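Local coordinates for protein ribosomal RNA small subunit methyltransferase E (Bacillus subtilis, PDB 1VHK) that probably transfers a methyl group from S-adenosyl-L-methionine to N3 of one specific uridine in the 16S rRNA of the assembled 30S ribosomal subunit, at residues A[19-24]-A[65-70]; A[113-118]-A[205-210]; A[76-81]-A[145-150]; A[161-166]-A[217-222]. All blocks are in the same frame, centred on the assembly; numbering follows the deposited sequence.

Contact 1. Residues A[19-24]-A[65-70]; sequences PTFSIT and VSCLVI
Phe-21 lays its ring over Cys-67, whose CB is 3.7 Å from the ring centroid and displaced toward the rim, near Phe-21 CZ, in a CH-pi contact. With chi1 at 67°, Phe-21 CG stands between its own backbone N and carbonyl carbon, on the side of the neighbouring strand. Cys-67 SG lies obliquely to the ring and reaches Ile-23 CD1 at 3.6 Å. Ile-23 and Val-65 run side by side on the same face, Ile-23 CD1 against Val-65 CG1 at 4.1 Å. Two antiparallel hydrogen-bonded pairs fix this register. Phe-21 and Cys-67 exchange both bonds (Phe-21 N to Cys-67 O 2.8 Å, Cys-67 N to Phe-21 O 2.7 Å), and Ile-23 and Val-65 do likewise. Beyond Phe-21, a water joins Pro-19 O to Val-69 N. Strand 21-24 is an outermost strand, within this chain, of the mixed sheet in the PUA-like domain; strand 64-72 pairs on its other side with strand 52-60. Helices 12-16 and 26-35 cover the apolar face through Ile-15 and Ile-31. Ser-22 and Ser-66 face the opposite way, which implies a two-sided pairing: apolar inward, hydroxyl-bearing outward.

Contact 2. Residues A[113-118]-A[205-210]; sequences FQAARS and FGPEGG
Arg-117 reaches over the glycine-rich loop 205-210, where its NH1 makes two weak hydrogen bonds, to Gly-209 O at 3.2 Å and to Gly-210 O at 3.5 Å. Gly-210 O lies near the guanidinium plane, at its edge, whereas Gly-209 O is oblique to it. Both segments are loops that follow strands 109-113 and 200-205, which flank strand 82-88 in the parallel sheet of the SPOUT methyltransferase domain. In SPOUT relatives the loop after the latter strand borders the S-adenosylmethionine pocket, and the Gly-Pro-Glu-Gly-Gly sequence here is consistent with that role. Residues 115 to 118 form a type I beta turn, closed by Ser-118 N to Ala-115 O. Ser-118 OG braces the turn by accepting from Ala-115 N at 3.1 Å, and is also bonded to Leu-89 O of a third loop. A chi1 of -81° sets this OG beside its own backbone N, and both atoms thereby bond Ala-115. The turn sits on the Pro-207 ring: Pro-207 CD meets Ala-115 CB at 3.9 Å, and Pro-207 CG lies 3.7 Å from Ser-118 N. Gly-209, lacking a side chain, lets Arg-117 CB come to 4.0 Å from its CA. Phe-113, buried against Phe-159, ends its ring obliquely at the other loop, with CZ 3.6 Å from Phe-205 O.

Contact 3. Residues A[76-81]-A[145-150]; sequences NRELPI and SYRNEV
Glu-78 pushes its carboxylate into segment 145-150, where Arg-147 and the backbone of Asn-148 hold it. Arg-147 NE stands 2.9 Å from both Glu-78 OE1 and Glu-78 OE2, on their syn side, and NH2 adds a bond to OE1 at 3.0 Å, a side-on salt bridge. The anti lone pair of OE2 takes Asn-148 N at 2.7 Å. A bend at chi2 (-55°) turns Glu-78 CD aside. Arg-147 NH1 and NH2 also bond Thr-103 O and Ala-107 O, while Glu-149 salt-bridges NH2 from its own segment; the guanidinium probably eases the proximity of the two acids. Segment 76-81 lies in the loop between strand 64-72 of the PUA-like sheet and strand 82-88 of the methyltransferase sheet, and opens with an Asx turn, Asn-76 OD1 accepting from Glu-78 N. Segment 145-150 leaves helix 131-144 through a Schellman motif at Tyr-146. Asn-148 OD1 takes Arg-77 N at 2.9 Å in a nearly straight bond (171°), the donor above the amide plane, and its amide stacks on that of exposed Asn-76. The partly exposed Arg-77 and Tyr-146 side chains meet more loosely, without a polar bond: Tyr-146 CD1 lies 3.8 Å from Arg-77 CZ, over the guanidinium centre, the ring edge-on with planes 76° apart. Arg-77 NH1 salt-bridges Glu-52; its backbone O binds Arg-232 of the second subunit.

Contact 4. Residues A[161-166]-A[217-222]; sequences QLLQRM and ERLTEQ
Leu-163 projects from helix 159-165 and divides its branches between two residues of helix 213-221. Its CD1 meets Leu-219 CD2 at 3.7 Å, the two side chains crossing at about a right angle, while its CD2 touches Arg-218 CB at 3.8 Å. Below this fork Leu-163 CG lies 4.0 Å from Gln-222 CG, so that the leucine is met by three residues along one side of the opposite helix. Only the aliphatic start of Arg-218 takes part; the rest of the side chain leads away. The two helices run in nearly the same direction, their segment axes 10.3 Å apart at closest approach and inclined at 19°. They are neighbours on one face of the parallel sheet in the alpha/beta SPOUT domain. Met-166 packs on Cys-172 and Leu-219 on Val-174, both of strand 171-175, so this strand lies beneath the seam. Selenomethionine Met-166, three residues after Leu-163, bridges to the other helix on the side of strand 171-175. Its SE is 3.7 Å from Leu-219 CD2 and 3.9 Å from Gln-222 CB, and CE goes on to Gln-222 O at 3.5 Å. With chi1 at -47°, its CG is anti to the carbonyl carbon; further bends at chi2 and chi3 complete the path across. Gln-222 comes just after the last turn of helix 213-221, its N bonded to Leu-219 O, and turns its CB and CG toward Leu-163 and Met-166. Leu-162, a residue before Leu-163, adds a CD2 contact with Leu-219 CD2 at 4.2 Å.

How the contacts relate
Contact 1 lies in the PUA-like domain, contacts 2 and 4 across the chain's centre in the methyltransferase domain, and contact 3 between them, its centre about 8 Å from the centre of the chain. All four are partly buried, but their chemistry differs: contact 1 is backbone pairing with an apolar face, contact 4 apolar helix packing without a clear hydrogen bond across it, contact 2 a turn resting on a proline with weak polar bonds, and contact 3 is dominated by charge. Contacts 2 and 4 touch, Phe-113 CD1 meeting Leu-162 CD2 at 4.0 Å, and segment 205-210 leads toward helix 213-221, which carries segment 217-222. Contact 3 alone meets the second subunit.

Contact 1. Residues A[19-24]-A[65-70]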
# COMPACT_ATOMS: atom_id res chain seq x y z
N PRO A 19 35.79 5.37 -15.74
CA PRO A 19 35.57 6.62 -15.04
C PRO A 19 34.18 7.19 -15.18
O PRO A 19 33.72 7.97 -14.33
CB PRO A 19 36.64 7.56 -15.56
CG PRO A 19 37.54 6.75 -16.42
CD PRO A 19 36.73 5.56 -16.88
N THR A 20 33.49 6.88 -16.27
CA THR A 20 32.13 7.28 -16.54
C THR A 20 31.42 6.06 -17.15
O THR A 20 32.10 5.07 -17.43
CB THR A 20 31.97 8.44 -17.52
OG1 THR A 20 32.42 8.01 -18.82
CG2 THR A 20 32.70 9.70 -17.11
N PHE A 21 30.12 6.14 -17.34
CA PHE A 21 29.37 5.03 -17.93
C PHE A 21 28.28 5.65 -18.79
O PHE A 21 27.95 6.80 -18.57
CB PHE A 21 28.82 4.07 -16.89
CG PHE A 21 27.75 4.65 -16.02
CD1 PHE A 21 28.09 5.39 -14.89
CD2 PHE A 21 26.41 4.50 -16.33
CE1 PHE A 21 27.12 5.94 -14.08
CE2 PHE A 21 25.44 5.06 -15.54
CZ PHE A 21 25.79 5.78 -14.41
N SER A 22 27.75 4.92 -19.76
CA SER A 22 26.73 5.48 -20.62
C SER A 22 25.44 4.66 -20.67
O SER A 22 25.41 3.44 -20.59
CB SER A 22 27.27 5.69 -22.04
OG SER A 22 28.04 4.58 -22.44
N ILE A 23 24.35 5.40 -20.82
CA ILE A 23 23.01 4.88 -20.87
C ILE A 23 22.51 4.78 -22.30
O ILE A 23 22.44 5.77 -23.02
CB ILE A 23 22.06 5.79 -20.06
CG1 ILE A 23 22.62 6.03 -18.66
CG2 ILE A 23 20.67 5.18 -20.00
CD1 ILE A 23 21.77 6.86 -17.74
N THR A 24 22.16 3.55 -22.72
CA THR A 24 21.63 3.33 -24.05
C THR A 24 20.24 2.69 -24.01
O THR A 24 19.81 2.12 -23.01
CB THR A 24 22.55 2.51 -24.96
OG1 THR A 24 22.93 1.30 -24.30
CG2 THR A 24 23.81 3.28 -25.34
N VAL A 65 23.81 8.67 -23.34
CA VAL A 65 23.90 9.60 -22.20
C VAL A 65 25.03 9.14 -21.29
O VAL A 65 25.06 7.99 -20.87
CB VAL A 65 22.58 9.71 -21.44
CG1 VAL A 65 22.80 10.11 -19.98
CG2 VAL A 65 21.63 10.71 -22.09
N SER A 66 26.00 10.02 -21.06
CA SER A 66 27.15 9.63 -20.24
C SER A 66 27.01 10.15 -18.82
O SER A 66 26.57 11.28 -18.64
CB SER A 66 28.45 10.10 -20.88
OG SER A 66 28.66 9.44 -22.13
N CYS A 67 27.37 9.31 -17.85
CA CYS A 67 27.26 9.63 -16.46
C CYS A 67 28.53 9.36 -15.65
O CYS A 67 29.26 8.41 -15.86
CB CYS A 67 26.12 8.83 -15.78
SG CYS A 67 24.57 8.77 -16.68
N LEU A 68 28.70 10.21 -14.65
CA LEU A 68 29.78 10.17 -13.67
C LEU A 68 29.15 9.85 -12.31
O LEU A 68 28.16 10.52 -11.99
CB LEU A 68 30.38 11.59 -13.60
CG LEU A 68 31.11 11.97 -12.32
CD1 LEU A 68 32.38 11.16 -12.15
CD2 LEU A 68 31.39 13.46 -12.30
N VAL A 69 29.59 8.82 -11.63
CA VAL A 69 28.98 8.51 -10.33
C VAL A 69 29.57 9.38 -9.25
O VAL A 69 30.75 9.30 -8.94
CB VAL A 69 28.93 7.04 -9.96
CG1 VAL A 69 29.76 6.17 -10.86
CG2 VAL A 69 29.28 6.79 -8.48
N ILE A 70 28.74 10.23 -8.64
CA ILE A 70 29.25 11.11 -7.59
C ILE A 70 29.11 10.54 -6.20
O ILE A 70 29.84 10.95 -5.27
CB ILE A 70 28.63 12.51 -7.73
CG1 ILE A 70 27.12 12.47 -7.55
CG2 ILE A 70 28.99 13.05 -9.12
CD1 ILE A 70 26.38 13.78 -7.67
O HOH W 1 31.66 7.39 -12.93

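Contact 2. Residues A[113-118]-A[205-210]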
# COMPACT_ATOMS: atom_id res chain seq x y z
N PHE A 113 -3.12 -15.97 -11.72
CA PHE A 113 -3.50 -17.35 -12.05
C PHE A 113 -4.97 -17.45 -12.33
O PHE A 113 -5.72 -16.64 -11.78
CB PHE A 113 -3.04 -18.32 -10.95
CG PHE A 113 -3.79 -18.15 -9.66
CD1 PHE A 113 -3.28 -17.37 -8.64
CD2 PHE A 113 -5.02 -18.74 -9.49
CE1 PHE A 113 -3.99 -17.20 -7.47
CE2 PHE A 113 -5.76 -18.54 -8.35
CZ PHE A 113 -5.24 -17.75 -7.33
N GLN A 114 -5.36 -18.38 -13.22
CA GLN A 114 -6.80 -18.49 -13.51
C GLN A 114 -7.50 -19.03 -12.27
O GLN A 114 -7.03 -20.06 -11.74
CB GLN A 114 -7.04 -19.48 -14.66
CG GLN A 114 -8.42 -19.38 -15.28
CD GLN A 114 -8.72 -18.02 -15.87
OE1 GLN A 114 -7.83 -17.40 -16.50
NE2 GLN A 114 -9.93 -17.50 -15.69
N ALA A 115 -8.55 -18.41 -11.79
CA ALA A 115 -9.23 -18.99 -10.61
C ALA A 115 -10.66 -19.39 -10.96
O ALA A 115 -11.33 -18.71 -11.74
CB ALA A 115 -9.16 -18.00 -9.47
N ALA A 116 -11.21 -20.37 -10.25
CA ALA A 116 -12.56 -20.87 -10.50
C ALA A 116 -13.57 -19.75 -10.67
O ALA A 116 -14.38 -19.76 -11.62
CB ALA A 116 -12.97 -21.84 -9.41
N ARG A 117 -13.54 -18.75 -9.78
CA ARG A 117 -14.45 -17.63 -9.91
C ARG A 117 -13.91 -16.48 -10.74
O ARG A 117 -14.59 -15.45 -10.82
CB ARG A 117 -14.92 -17.13 -8.54
CG ARG A 117 -15.99 -18.04 -7.94
CD ARG A 117 -15.80 -18.15 -6.44
NE ARG A 117 -16.81 -19.02 -5.84
CZ ARG A 117 -17.06 -19.01 -4.53
NH1 ARG A 117 -16.39 -18.20 -3.72
NH2 ARG A 117 -18.02 -19.78 -4.05
N SER A 118 -12.73 -16.61 -11.33
CA SER A 118 -12.20 -15.57 -12.21
C SER A 118 -13.16 -15.42 -13.41
O SER A 118 -13.22 -16.29 -14.27
CB SER A 118 -10.82 -15.89 -12.73
OG SER A 118 -9.80 -15.59 -11.83
N PHE A 205 -4.36 -14.97 -3.20
CA PHE A 205 -5.65 -14.31 -2.98
C PHE A 205 -6.68 -14.78 -4.00
O PHE A 205 -6.31 -15.05 -5.15
CB PHE A 205 -5.45 -12.78 -3.16
CG PHE A 205 -4.36 -12.24 -2.28
CD1 PHE A 205 -3.06 -12.25 -2.70
CD2 PHE A 205 -4.67 -11.75 -1.03
CE1 PHE A 205 -2.05 -11.81 -1.88
CE2 PHE A 205 -3.67 -11.27 -0.20
CZ PHE A 205 -2.36 -11.28 -0.64
N GLY A 206 -7.96 -14.73 -3.70
CA GLY A 206 -8.95 -15.14 -4.72
C GLY A 206 -9.42 -13.88 -5.46
O GLY A 206 -9.01 -12.79 -5.09
N PRO A 207 -10.27 -14.06 -6.45
CA PRO A 207 -10.81 -12.95 -7.25
C PRO A 207 -12.06 -12.39 -6.60
O PRO A 207 -12.36 -12.78 -5.47
CB PRO A 207 -11.18 -13.65 -8.56
CG PRO A 207 -11.60 -15.02 -8.14
CD PRO A 207 -10.69 -15.37 -6.98
N GLU A 208 -12.73 -11.43 -7.23
CA GLU A 208 -13.94 -10.83 -6.68
C GLU A 208 -14.84 -11.88 -6.03
O GLU A 208 -15.38 -11.71 -4.95
CB GLU A 208 -14.74 -10.10 -7.76
CG GLU A 208 -14.13 -8.82 -8.28
CD GLU A 208 -13.03 -9.00 -9.30
OE1 GLU A 208 -12.71 -10.14 -9.66
OE2 GLU A 208 -12.45 -7.97 -9.72
N GLY A 209 -15.09 -12.97 -6.78
CA GLY A 209 -15.87 -14.06 -6.24
C GLY A 209 -15.20 -14.67 -5.01
O GLY A 209 -15.91 -15.08 -4.09
N GLY A 210 -13.88 -14.80 -5.01
CA GLY A 210 -13.18 -15.36 -3.85
C GLY A 210 -12.75 -16.80 -4.15
O GLY A 210 -13.27 -17.42 -5.08

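Contact 3. Residues A[76-81]-A[145-150]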
# COMPACT_ATOMS: atom_id res chain seq x y z
N ASN A 76 19.61 0.47 1.06
CA ASN A 76 18.85 -0.70 0.66
C ASN A 76 17.42 -0.58 1.20
O ASN A 76 17.20 -0.62 2.41
CB ASN A 76 19.40 -2.06 1.07
CG ASN A 76 18.52 -3.13 0.40
OD1 ASN A 76 17.44 -3.45 0.85
ND2 ASN A 76 18.94 -3.56 -0.78
N ARG A 77 16.48 -0.58 0.27
CA ARG A 77 15.09 -0.39 0.68
C ARG A 77 14.25 -1.61 0.44
O ARG A 77 13.02 -1.51 0.43
CB ARG A 77 14.52 0.87 0.02
CG ARG A 77 15.30 2.13 0.33
CD ARG A 77 14.76 3.33 -0.41
NE ARG A 77 15.51 4.56 -0.17
CZ ARG A 77 16.57 4.97 -0.84
NH1 ARG A 77 17.08 4.25 -1.83
NH2 ARG A 77 17.14 6.14 -0.50
N GLU A 78 14.89 -2.77 0.31
CA GLU A 78 14.16 -4.01 0.05
C GLU A 78 13.60 -4.64 1.31
O GLU A 78 14.15 -4.48 2.40
CB GLU A 78 15.02 -4.98 -0.74
CG GLU A 78 15.27 -4.62 -2.20
CD GLU A 78 14.08 -4.39 -3.08
OE1 GLU A 78 13.11 -5.20 -3.11
OE2 GLU A 78 14.04 -3.36 -3.80
N LEU A 79 12.40 -5.23 1.22
CA LEU A 79 11.84 -5.94 2.38
C LEU A 79 12.85 -7.01 2.83
O LEU A 79 13.41 -7.70 1.96
CB LEU A 79 10.57 -6.68 2.02
CG LEU A 79 9.22 -6.04 2.10
CD1 LEU A 79 8.13 -7.08 1.82
CD2 LEU A 79 8.98 -5.31 3.41
N PRO A 80 12.91 -7.29 4.12
CA PRO A 80 13.81 -8.33 4.60
C PRO A 80 13.43 -9.69 4.10
O PRO A 80 14.26 -10.60 4.14
CB PRO A 80 13.72 -8.28 6.11
CG PRO A 80 12.69 -7.28 6.45
CD PRO A 80 12.25 -6.59 5.21
N ILE A 81 12.18 -9.92 3.68
CA ILE A 81 11.83 -11.26 3.19
C ILE A 81 11.19 -11.14 1.80
O ILE A 81 10.58 -10.11 1.54
CB ILE A 81 10.86 -12.01 4.11
CG1 ILE A 81 9.43 -11.52 3.91
CG2 ILE A 81 11.26 -11.89 5.58
CD1 ILE A 81 8.38 -12.27 4.66
N SER A 145 9.42 4.38 -6.38
CA SER A 145 9.43 4.03 -4.97
C SER A 145 10.81 3.77 -4.43
O SER A 145 10.95 3.41 -3.25
CB SER A 145 8.53 2.83 -4.69
OG SER A 145 9.01 1.70 -5.38
N TYR A 146 11.82 3.86 -5.28
CA TYR A 146 13.20 3.69 -4.89
C TYR A 146 13.50 2.27 -4.48
O TYR A 146 14.20 2.03 -3.50
CB TYR A 146 13.57 4.68 -3.77
CG TYR A 146 13.89 6.05 -4.30
CD1 TYR A 146 14.89 6.83 -3.75
CD2 TYR A 146 13.27 6.54 -5.44
CE1 TYR A 146 15.22 8.06 -4.27
CE2 TYR A 146 13.60 7.76 -5.98
CZ TYR A 146 14.58 8.53 -5.38
OH TYR A 146 14.86 9.78 -5.91
N ARG A 147 12.96 1.34 -5.24
CA ARG A 147 13.26 -0.08 -5.00
C ARG A 147 14.69 -0.32 -5.52
O ARG A 147 15.21 0.49 -6.28
CB ARG A 147 12.26 -0.96 -5.74
CG ARG A 147 10.90 -1.09 -5.13
CD ARG A 147 10.90 -1.89 -3.83
NE ARG A 147 11.13 -3.30 -4.05
CZ ARG A 147 10.24 -4.17 -4.52
NH1 ARG A 147 9.01 -3.79 -4.83
NH2 ARG A 147 10.61 -5.43 -4.67
N ASN A 148 15.35 -1.35 -5.01
CA ASN A 148 16.68 -1.73 -5.44
C ASN A 148 16.59 -2.83 -6.49
O ASN A 148 17.62 -3.28 -6.97
CB ASN A 148 17.53 -2.23 -4.28
CG ASN A 148 17.89 -1.10 -3.31
OD1 ASN A 148 17.00 -0.68 -2.57
ND2 ASN A 148 19.13 -0.63 -3.35
N GLU A 149 15.37 -3.24 -6.80
CA GLU A 149 15.04 -4.26 -7.74
C GLU A 149 13.65 -4.01 -8.35
O GLU A 149 12.77 -3.47 -7.69
CB GLU A 149 15.00 -5.67 -7.12
CG GLU A 149 13.72 -5.99 -6.39
CD GLU A 149 13.28 -7.42 -6.33
OE1 GLU A 149 14.06 -8.30 -5.90
OE2 GLU A 149 12.11 -7.72 -6.72
N VAL A 150 13.46 -4.55 -9.54
CA VAL A 150 12.17 -4.49 -10.24
C VAL A 150 11.49 -5.85 -10.12
O VAL A 150 12.04 -6.89 -10.51
CB VAL A 150 12.41 -4.19 -11.74
CG1 VAL A 150 11.09 -4.21 -12.49
CG2 VAL A 150 13.15 -2.85 -11.87

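Contact 4. Residues A[161-166]-A[217-222]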
# COMPACT_ATOMS: atom_id res chain seq x y z
N GLN A 161 -1.06 -25.28 -12.11
CA GLN A 161 0.35 -24.88 -12.18
C GLN A 161 0.81 -24.19 -10.91
O GLN A 161 1.92 -24.41 -10.41
CB GLN A 161 0.58 -23.98 -13.40
CG GLN A 161 0.57 -24.76 -14.71
CD GLN A 161 0.56 -23.82 -15.90
OE1 GLN A 161 -0.27 -22.91 -15.95
NE2 GLN A 161 1.50 -24.04 -16.82
N LEU A 162 -0.06 -23.34 -10.37
CA LEU A 162 0.22 -22.64 -9.14
C LEU A 162 0.50 -23.65 -8.03
O LEU A 162 1.58 -23.67 -7.43
CB LEU A 162 -0.92 -21.69 -8.81
CG LEU A 162 -0.87 -21.08 -7.39
CD1 LEU A 162 0.02 -19.85 -7.36
CD2 LEU A 162 -2.27 -20.78 -6.88
N LEU A 163 -0.38 -24.65 -7.90
CA LEU A 163 -0.19 -25.73 -6.95
C LEU A 163 1.18 -26.38 -7.05
O LEU A 163 1.75 -26.73 -6.02
CB LEU A 163 -1.28 -26.77 -7.10
CG LEU A 163 -2.45 -26.81 -6.15
CD1 LEU A 163 -2.78 -25.46 -5.53
CD2 LEU A 163 -3.68 -27.35 -6.88
N GLN A 164 1.76 -26.51 -8.24
CA GLN A 164 3.08 -27.10 -8.38
C GLN A 164 4.18 -26.12 -8.03
O GLN A 164 5.33 -26.55 -7.85
CB GLN A 164 3.32 -27.67 -9.78
N ARG A 165 3.90 -24.83 -7.93
CA ARG A 165 4.94 -23.85 -7.62
C ARG A 165 5.22 -23.79 -6.12
O ARG A 165 6.35 -23.57 -5.70
CB ARG A 165 4.51 -22.47 -8.14
CG ARG A 165 5.67 -21.57 -8.53
CD ARG A 165 5.36 -20.77 -9.78
NE ARG A 165 6.43 -20.78 -10.77
CZ ARG A 165 7.61 -20.21 -10.59
NH1 ARG A 165 7.87 -19.57 -9.45
NH2 ARG A 165 8.54 -20.27 -11.54
N MSE A 166 4.22 -24.10 -5.32
CA MSE A 166 4.23 -24.03 -3.88
C MSE A 166 5.46 -24.58 -3.20
O MSE A 166 5.99 -24.01 -2.23
CB MSE A 166 2.95 -24.68 -3.30
CG MSE A 166 1.72 -24.18 -4.03
SE MSE A 166 0.25 -23.74 -2.92
CE MSE A 166 1.07 -23.62 -1.21
N GLU A 217 -9.06 -26.38 -0.10
CA GLU A 217 -8.66 -27.76 0.13
C GLU A 217 -7.39 -28.14 -0.60
O GLU A 217 -6.49 -28.72 0.03
CB GLU A 217 -9.80 -28.71 -0.24
CG GLU A 217 -10.83 -28.87 0.87
CD GLU A 217 -11.64 -30.14 0.72
OE1 GLU A 217 -11.10 -31.23 1.00
OE2 GLU A 217 -12.83 -30.07 0.32
N ARG A 218 -7.22 -27.84 -1.88
CA ARG A 218 -5.98 -28.17 -2.60
C ARG A 218 -4.79 -27.35 -2.11
O ARG A 218 -3.66 -27.85 -2.03
CB ARG A 218 -6.18 -27.97 -4.10
CG ARG A 218 -7.65 -27.92 -4.49
CD ARG A 218 -8.02 -29.02 -5.47
NE ARG A 218 -7.27 -30.24 -5.24
CZ ARG A 218 -7.44 -31.14 -4.30
NH1 ARG A 218 -8.39 -31.01 -3.38
NH2 ARG A 218 -6.65 -32.22 -4.25
N LEU A 219 -5.04 -26.07 -1.79
CA LEU A 219 -3.96 -25.22 -1.27
C LEU A 219 -3.51 -25.72 0.10
O LEU A 219 -2.32 -25.90 0.33
CB LEU A 219 -4.38 -23.74 -1.23
CG LEU A 219 -4.61 -23.08 -2.58
CD1 LEU A 219 -5.59 -21.94 -2.48
CD2 LEU A 219 -3.31 -22.63 -3.22
N THR A 220 -4.44 -26.05 0.98
CA THR A 220 -4.12 -26.52 2.32
C THR A 220 -3.35 -27.83 2.35
O THR A 220 -2.48 -28.01 3.22
CB THR A 220 -5.39 -26.64 3.18
OG1 THR A 220 -6.50 -26.80 2.28
CG2 THR A 220 -5.62 -25.39 4.01
N GLU A 221 -3.58 -28.71 1.38
CA GLU A 221 -2.84 -29.97 1.30
C GLU A 221 -1.46 -29.77 0.71
O GLU A 221 -0.55 -30.59 0.91
CB GLU A 221 -3.63 -31.06 0.61
CG GLU A 221 -4.23 -30.69 -0.72
CD GLU A 221 -5.17 -31.73 -1.30
OE1 GLU A 221 -6.13 -32.12 -0.61
OE2 GLU A 221 -4.97 -32.12 -2.47
N GLN A 222 -1.22 -28.62 0.07
CA GLN A 222 0.10 -28.25 -0.42
C GLN A 222 0.84 -27.41 0.64
O GLN A 222 1.79 -26.69 0.31
CB GLN A 222 0.04 -27.44 -1.70
CG GLN A 222 -0.39 -28.17 -2.95
CD GLN A 222 0.56 -29.28 -3.37
OE1 GLN A 222 1.75 -29.06 -3.59
NE2 GLN A 222 0.03 -30.49 -3.49